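Local coordinates for protein gamma-glutamyltranspeptidase (Ggt) (Helicobacter pylori 26695, PDB 5BPK) that probably transfers or hydrolytically releases the gamma-glutamyl group of glutathione and related compounds, as an Ntn-hydrolase that matures by self-cleavage, at residues M296-L301 against Y348-F353; I290-V295 against E317-A322. One frame throughout, in Å; residues are numbered along the deposited sequence.

Both interactions lie in the helical layer of this Ntn-hydrolase chain, on the same side of its centre and about 8 Å apart between centres. Along the sequence the segments alternate: 290-295, 296-301, 317-322, 348-353. Interaction 2 pairs helix 285-296 with helix 309-329; interaction 1 joins the loop that leaves the first of these helices to helix 346-354. The three helices thus pack on one another around helix 285-296. The contacts also touch directly, Ala-349 CB lying 3.3 Å from Asn-294 CB and Tyr-348 CE2 lying 3.5 Å from Gln-291 NE2, so loop and helices form one continuous packed unit.

Interaction 1 (M296-L301 against Y348-F353); sequences MENADL and YAKKIF
Asn-298 lies against Phe-353 where a type I beta turn, Met-296 to Ala-299, follows helix 285-296 and meets one side of helix 346-354. The turn is closed by the bond from Ala-299 N to Met-296 O, and Asn-298 is its third residue. The main contact is a CH-pi interaction: Asn-298 CB sits over the centre of the Phe-353 ring, 3.4 Å from the centroid and only 11° off the ring normal. With CG anti to its backbone N (chi1 -179°), Phe-353 offers one ring face to the turn. The two side chains run past each other in opposite directions, with the amide plane 26° from the ring plane.

Past CB, the amide reaches back toward the helix. Its OD1 comes within 3.5 Å of Lys-350 CD, touching the aliphatic part of the lysine, whose chain bends at chi2; the ammonium group of Lys-350 pairs with Asp-354. On the other branch, ND2 approaches Phe-353 CB at 3.9 Å and hydrogen-bonds to Val-295 O, tying the amide back to the helix that precedes the turn. Nearby, Glu-297 OE1 forms a salt bridge with Lys-346, a second link between the turn and helix 346-354.

Ala-299 packs on helix 309-329 through Ile-314, and it extends the contact toward the far part of the phenyl ring, where its CB lies 4.0 Å from Phe-353 CE1.

Interaction 2 (I290-V295 against E317-A322); sequences IQILNV and EAMRQA
Ile-292 and Val-295 meet Ala-318 and Ala-322 in a helix-helix packing within the helical layer of the Ntn-hydrolase fold. The segment axes run roughly antiparallel, at 144° between their N-to-C directions, and approach to 8.9 Å. Small alanines on helix 309-329 face branched side chains on helix 285-296, and the backbones come closest where Ile-292 CA lies 5.3 Å from Ala-318 CA.

Ile-292 is the largest bump. Its CG1 is anti to the carbonyl carbon (chi1 -66°), and the two branches diverge over the partner helix. CG2 rests on Ala-318 CB, while CG1 packs on Ala-322 CB at 3.7 Å. From there CD1 extends between Ala-322 CB and Met-319, whose CG it meets at 4.0 Å. Ile-292 thus fills the shallow hollow bordered by Ala-318, Met-319 and Ala-322; Leu-102 of the other subunit chain also packs on it.

One turn further along its helix, Val-295 takes Ala-318 CB as a small knob: the methyl lies 3.5 Å from Val-295 CB, tighter than usual carbon contact, and is met by both CG1 and CG2. At the other end Gln-291 stretches its extended chain past Ala-322. Its amide lies against the alanine in van der Waals contact, OE1 3.6 Å from Ala-322 CB. OE1 hydrogen-bonds to His-288 and NE2 to Asp-325, so neither bonds to 317-322.

On the side of helix 309-329 away from this interface the ends of Glu-317 and Arg-320 form a side-on salt bridge. Arg-320 NE reaches Glu-317 OE1 at 3.2 Å, and Glu-317 OE2, nearly in the guanidinium plane, receives Arg-320 NH2 on its syn lone pair at 2.8 Å.

Interaction 1 (M296-L301 against Y348-F353)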
loop_
_atom_site.group_PDB
_atom_site.type_symbol
_atom_site.label_atom_id
_atom_site.label_comp_id
_atom_site.label_asym_id
_atom_site.label_seq_id
_atom_site.Cartn_x
_atom_site.Cartn_y
_atom_site.Cartn_z
ATOM N N MET A 296 -12.362 18.642 -4.719
ATOM C CA MET A 296 -12.015 18.928 -6.113
ATOM C C MET A 296 -13.245 18.962 -7.036
ATOM O O MET A 296 -13.275 19.715 -8.023
ATOM C CB MET A 296 -11.036 17.868 -6.619
ATOM C CG MET A 296 -9.653 17.973 -5.976
ATOM S SD MET A 296 -8.589 16.538 -6.247
ATOM C CE MET A 296 -8.655 16.364 -8.041
ATOM N N GLU A 297 -14.247 18.146 -6.713
ATOM C CA GLU A 297 -15.466 18.029 -7.532
ATOM C C GLU A 297 -16.195 19.369 -7.685
ATOM O O GLU A 297 -16.952 19.568 -8.655
ATOM C CB GLU A 297 -16.418 16.981 -6.939
ATOM C CG GLU A 297 -17.442 16.454 -7.923
ATOM C CD GLU A 297 -18.382 15.403 -7.315
ATOM O OE1 GLU A 297 -18.759 15.504 -6.121
ATOM O OE2 GLU A 297 -18.777 14.485 -8.053
ATOM N N ASN A 298 -15.983 20.273 -6.733
ATOM C CA ASN A 298 -16.597 21.599 -6.786
ATOM C C ASN A 298 -16.044 22.524 -7.865
ATOM O O ASN A 298 -16.627 23.584 -8.134
ATOM C CB ASN A 298 -16.507 22.274 -5.421
ATOM C CG ASN A 298 -17.409 21.619 -4.397
ATOM O OD1 ASN A 298 -18.624 21.856 -4.381
ATOM N ND2 ASN A 298 -16.825 20.769 -3.542
ATOM N N ALA A 299 -14.936 22.130 -8.480
ATOM C CA ALA A 299 -14.337 22.897 -9.558
ATOM C C ALA A 299 -14.420 22.114 -10.871
ATOM O O ALA A 299 -14.356 20.886 -10.870
ATOM C CB ALA A 299 -12.881 23.215 -9.214
ATOM N N ASP A 300 -14.554 22.823 -11.989
ATOM C CA ASP A 300 -14.417 22.204 -13.308
ATOM C C ASP A 300 -12.929 22.139 -13.649
ATOM O O ASP A 300 -12.384 23.011 -14.316
ATOM C CB ASP A 300 -15.184 22.994 -14.373
ATOM C CG ASP A 300 -15.091 22.358 -15.757
ATOM O OD1 ASP A 300 -14.549 21.237 -15.877
ATOM O OD2 ASP A 300 -15.576 22.976 -16.728
ATOM N N LEU A 301 -12.270 21.086 -13.188
ATOM C CA LEU A 301 -10.837 20.958 -13.416
ATOM C C LEU A 301 -10.516 20.775 -14.904
ATOM O O LEU A 301 -9.495 21.273 -15.384
ATOM C CB LEU A 301 -10.256 19.816 -12.591
ATOM C CG LEU A 301 -10.387 19.907 -11.072
ATOM C CD1 LEU A 301 -9.748 18.668 -10.484
ATOM C CD2 LEU A 301 -9.764 21.170 -10.467
ATOM N N TYR A 348 -19.322 18.754 3.879
ATOM C CA TYR A 348 -18.048 19.087 4.513
ATOM C C TYR A 348 -17.008 19.492 3.463
ATOM O O TYR A 348 -16.259 20.457 3.642
ATOM C CB TYR A 348 -17.551 17.884 5.344
ATOM C CG TYR A 348 -16.200 18.089 6.017
ATOM C CD1 TYR A 348 -15.940 19.229 6.773
ATOM C CD2 TYR A 348 -15.193 17.138 5.906
ATOM C CE1 TYR A 348 -14.719 19.416 7.381
ATOM C CE2 TYR A 348 -13.960 17.313 6.523
ATOM C CZ TYR A 348 -13.726 18.448 7.255
ATOM O OH TYR A 348 -12.514 18.648 7.856
ATOM N N ALA A 349 -16.949 18.725 2.380
ATOM C CA ALA A 349 -16.033 19.020 1.281
ATOM C C ALA A 349 -16.325 20.392 0.674
ATOM O O ALA A 349 -15.405 21.124 0.310
ATOM C CB ALA A 349 -16.117 17.941 0.208
ATOM N N LYS A 350 -17.611 20.722 0.554
ATOM C CA LYS A 350 -18.023 22.027 0.030
ATOM C C LYS A 350 -17.534 23.155 0.954
ATOM O O LYS A 350 -17.034 24.182 0.473
ATOM C CB LYS A 350 -19.548 22.067 -0.194
ATOM C CG LYS A 350 -20.145 23.439 -0.583
ATOM C CD LYS A 350 -19.486 24.081 -1.805
ATOM C CE LYS A 350 -20.287 25.311 -2.266
ATOM N NZ LYS A 350 -19.516 26.219 -3.151
ATOM N N LYS A 351 -17.670 22.964 2.269
ATOM C CA LYS A 351 -17.157 23.924 3.253
ATOM C C LYS A 351 -15.647 24.133 3.118
ATOM O O LYS A 351 -15.153 25.257 3.182
ATOM C CB LYS A 351 -17.499 23.480 4.680
ATOM C CG LYS A 351 -18.952 23.715 5.039
ATOM C CD LYS A 351 -19.305 23.271 6.452
ATOM C CE LYS A 351 -20.824 23.258 6.641
ATOM N NZ LYS A 351 -21.247 22.975 8.039
ATOM N N ILE A 352 -14.917 23.046 2.916
ATOM C CA ILE A 352 -13.489 23.134 2.659
ATOM C C ILE A 352 -13.223 23.921 1.370
ATOM O O ILE A 352 -12.451 24.893 1.362
ATOM C CB ILE A 352 -12.825 21.734 2.542
ATOM C CG1 ILE A 352 -12.940 20.955 3.859
ATOM C CG2 ILE A 352 -11.348 21.891 2.143
ATOM C CD1 ILE A 352 -12.488 19.480 3.765
ATOM N N PHE A 353 -13.896 23.525 0.294
ATOM C CA PHE A 353 -13.733 24.197 -0.995
ATOM C C PHE A 353 -13.943 25.718 -0.884
ATOM O O PHE A 353 -13.166 26.499 -1.428
ATOM C CB PHE A 353 -14.676 23.602 -2.039
ATOM C CG PHE A 353 -14.539 24.234 -3.385
ATOM C CD1 PHE A 353 -13.481 23.895 -4.217
ATOM C CD2 PHE A 353 -15.451 25.192 -3.811
ATOM C CE1 PHE A 353 -13.335 24.487 -5.447
ATOM C CE2 PHE A 353 -15.322 25.784 -5.052
ATOM C CZ PHE A 353 -14.264 25.433 -5.874
#

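Interaction 2 (I290-V295 against E317-A322)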
loop_
_atom_site.group_PDB
_atom_site.type_symbol
_atom_site.label_atom_id
_atom_site.label_comp_id
_atom_site.label_asym_id
_atom_site.label_seq_id
_atom_site.Cartn_x
_atom_site.Cartn_y
_atom_site.Cartn_z
ATOM N N ILE A 290 -11.382 9.941 -0.993
ATOM C CA ILE A 290 -12.743 10.355 -1.343
ATOM C C ILE A 290 -13.005 11.799 -0.892
ATOM O O ILE A 290 -13.627 12.577 -1.614
ATOM C CB ILE A 290 -13.778 9.364 -0.744
ATOM C CG1 ILE A 290 -13.724 8.051 -1.534
ATOM C CG2 ILE A 290 -15.203 9.945 -0.731
ATOM C CD1 ILE A 290 -14.363 6.883 -0.844
ATOM N N GLN A 291 -12.523 12.139 0.304
ATOM C CA GLN A 291 -12.587 13.507 0.824
ATOM C C GLN A 291 -11.963 14.522 -0.148
ATOM O O GLN A 291 -12.572 15.550 -0.456
ATOM C CB GLN A 291 -11.876 13.575 2.191
ATOM C CG GLN A 291 -11.845 14.956 2.849
ATOM C CD GLN A 291 -11.112 14.952 4.186
ATOM O OE1 GLN A 291 -10.516 13.946 4.588
ATOM N NE2 GLN A 291 -11.131 16.088 4.866
ATOM N N ILE A 292 -10.756 14.233 -0.625
ATOM C CA ILE A 292 -10.007 15.179 -1.468
ATOM C C ILE A 292 -10.690 15.312 -2.844
ATOM O O ILE A 292 -10.886 16.418 -3.357
ATOM C CB ILE A 292 -8.523 14.770 -1.596
ATOM C CG1 ILE A 292 -7.815 14.887 -0.241
ATOM C CG2 ILE A 292 -7.805 15.648 -2.596
ATOM C CD1 ILE A 292 -6.538 14.063 -0.141
ATOM N N LEU A 293 -11.071 14.188 -3.427
ATOM C CA LEU A 293 -11.897 14.196 -4.638
ATOM C C LEU A 293 -13.192 15.000 -4.458
ATOM O O LEU A 293 -13.586 15.751 -5.357
ATOM C CB LEU A 293 -12.218 12.765 -5.092
ATOM C CG LEU A 293 -11.052 12.008 -5.755
ATOM C CD1 LEU A 293 -11.391 10.548 -6.022
ATOM C CD2 LEU A 293 -10.583 12.680 -7.061
ATOM N N ASN A 294 -13.862 14.832 -3.320
ATOM C CA ASN A 294 -15.077 15.591 -3.039
ATOM C C ASN A 294 -14.818 17.082 -3.099
ATOM O O ASN A 294 -15.648 17.816 -3.623
ATOM C CB ASN A 294 -15.698 15.285 -1.668
ATOM C CG ASN A 294 -16.377 13.929 -1.587
ATOM O OD1 ASN A 294 -16.751 13.328 -2.593
ATOM N ND2 ASN A 294 -16.591 13.466 -0.352
ATOM N N VAL A 295 -13.707 17.537 -2.511
ATOM C CA VAL A 295 -13.376 18.966 -2.537
ATOM C C VAL A 295 -13.175 19.405 -3.994
ATOM O O VAL A 295 -13.755 20.399 -4.445
ATOM C CB VAL A 295 -12.110 19.314 -1.694
ATOM C CG1 VAL A 295 -11.764 20.804 -1.807
ATOM C CG2 VAL A 295 -12.308 18.944 -0.236
ATOM N N GLU A 317 -4.794 22.377 -1.413
ATOM C CA GLU A 317 -5.504 22.848 -0.220
ATOM C C GLU A 317 -6.444 21.779 0.356
ATOM O O GLU A 317 -6.577 21.647 1.584
ATOM C CB GLU A 317 -6.236 24.159 -0.479
ATOM C CG GLU A 317 -5.294 25.322 -0.812
ATOM C CD GLU A 317 -4.210 25.505 0.241
ATOM O OE1 GLU A 317 -4.550 25.936 1.355
ATOM O OE2 GLU A 317 -3.028 25.195 -0.038
ATOM N N ALA A 318 -7.073 20.987 -0.514
ATOM C CA ALA A 318 -7.890 19.873 -0.046
ATOM C C ALA A 318 -7.025 18.837 0.678
ATOM O O ALA A 318 -7.416 18.338 1.726
ATOM C CB ALA A 318 -8.658 19.222 -1.193
ATOM N N MET A 319 -5.861 18.521 0.111
ATOM C CA MET A 319 -4.902 17.601 0.731
ATOM C C MET A 319 -4.483 18.100 2.107
ATOM O O MET A 319 -4.426 17.339 3.054
ATOM C CB MET A 319 -3.642 17.461 -0.128
ATOM C CG MET A 319 -3.829 16.743 -1.438
ATOM S SD MET A 319 -2.403 16.952 -2.532
ATOM C CE MET A 319 -2.963 15.989 -3.958
ATOM N N ARG A 320 -4.173 19.386 2.193
ATOM C CA ARG A 320 -3.723 19.987 3.445
ATOM C C ARG A 320 -4.722 19.728 4.555
ATOM O O ARG A 320 -4.335 19.310 5.641
ATOM C CB ARG A 320 -3.537 21.487 3.268
ATOM C CG ARG A 320 -2.811 22.176 4.399
ATOM C CD ARG A 320 -2.997 23.681 4.315
ATOM N NE ARG A 320 -2.480 24.288 3.081
ATOM C CZ ARG A 320 -1.207 24.635 2.884
ATOM N NH1 ARG A 320 -0.278 24.386 3.804
ATOM N NH2 ARG A 320 -0.849 25.237 1.752
ATOM N N GLN A 321 -6.002 19.976 4.288
ATOM C CA GLN A 321 -7.042 19.744 5.287
ATOM C C GLN A 321 -7.197 18.261 5.610
ATOM O O GLN A 321 -7.333 17.892 6.779
ATOM C CB GLN A 321 -8.397 20.298 4.828
ATOM C CG GLN A 321 -9.500 20.240 5.893
ATOM C CD GLN A 321 -9.201 21.116 7.105
ATOM O OE1 GLN A 321 -9.028 22.328 6.976
ATOM N NE2 GLN A 321 -9.133 20.500 8.289
ATOM N N ALA A 322 -7.183 17.419 4.577
ATOM C CA ALA A 322 -7.334 15.986 4.763
ATOM C C ALA A 322 -6.266 15.407 5.687
ATOM O O ALA A 322 -6.579 14.594 6.562
ATOM C CB ALA A 322 -7.341 15.244 3.409
#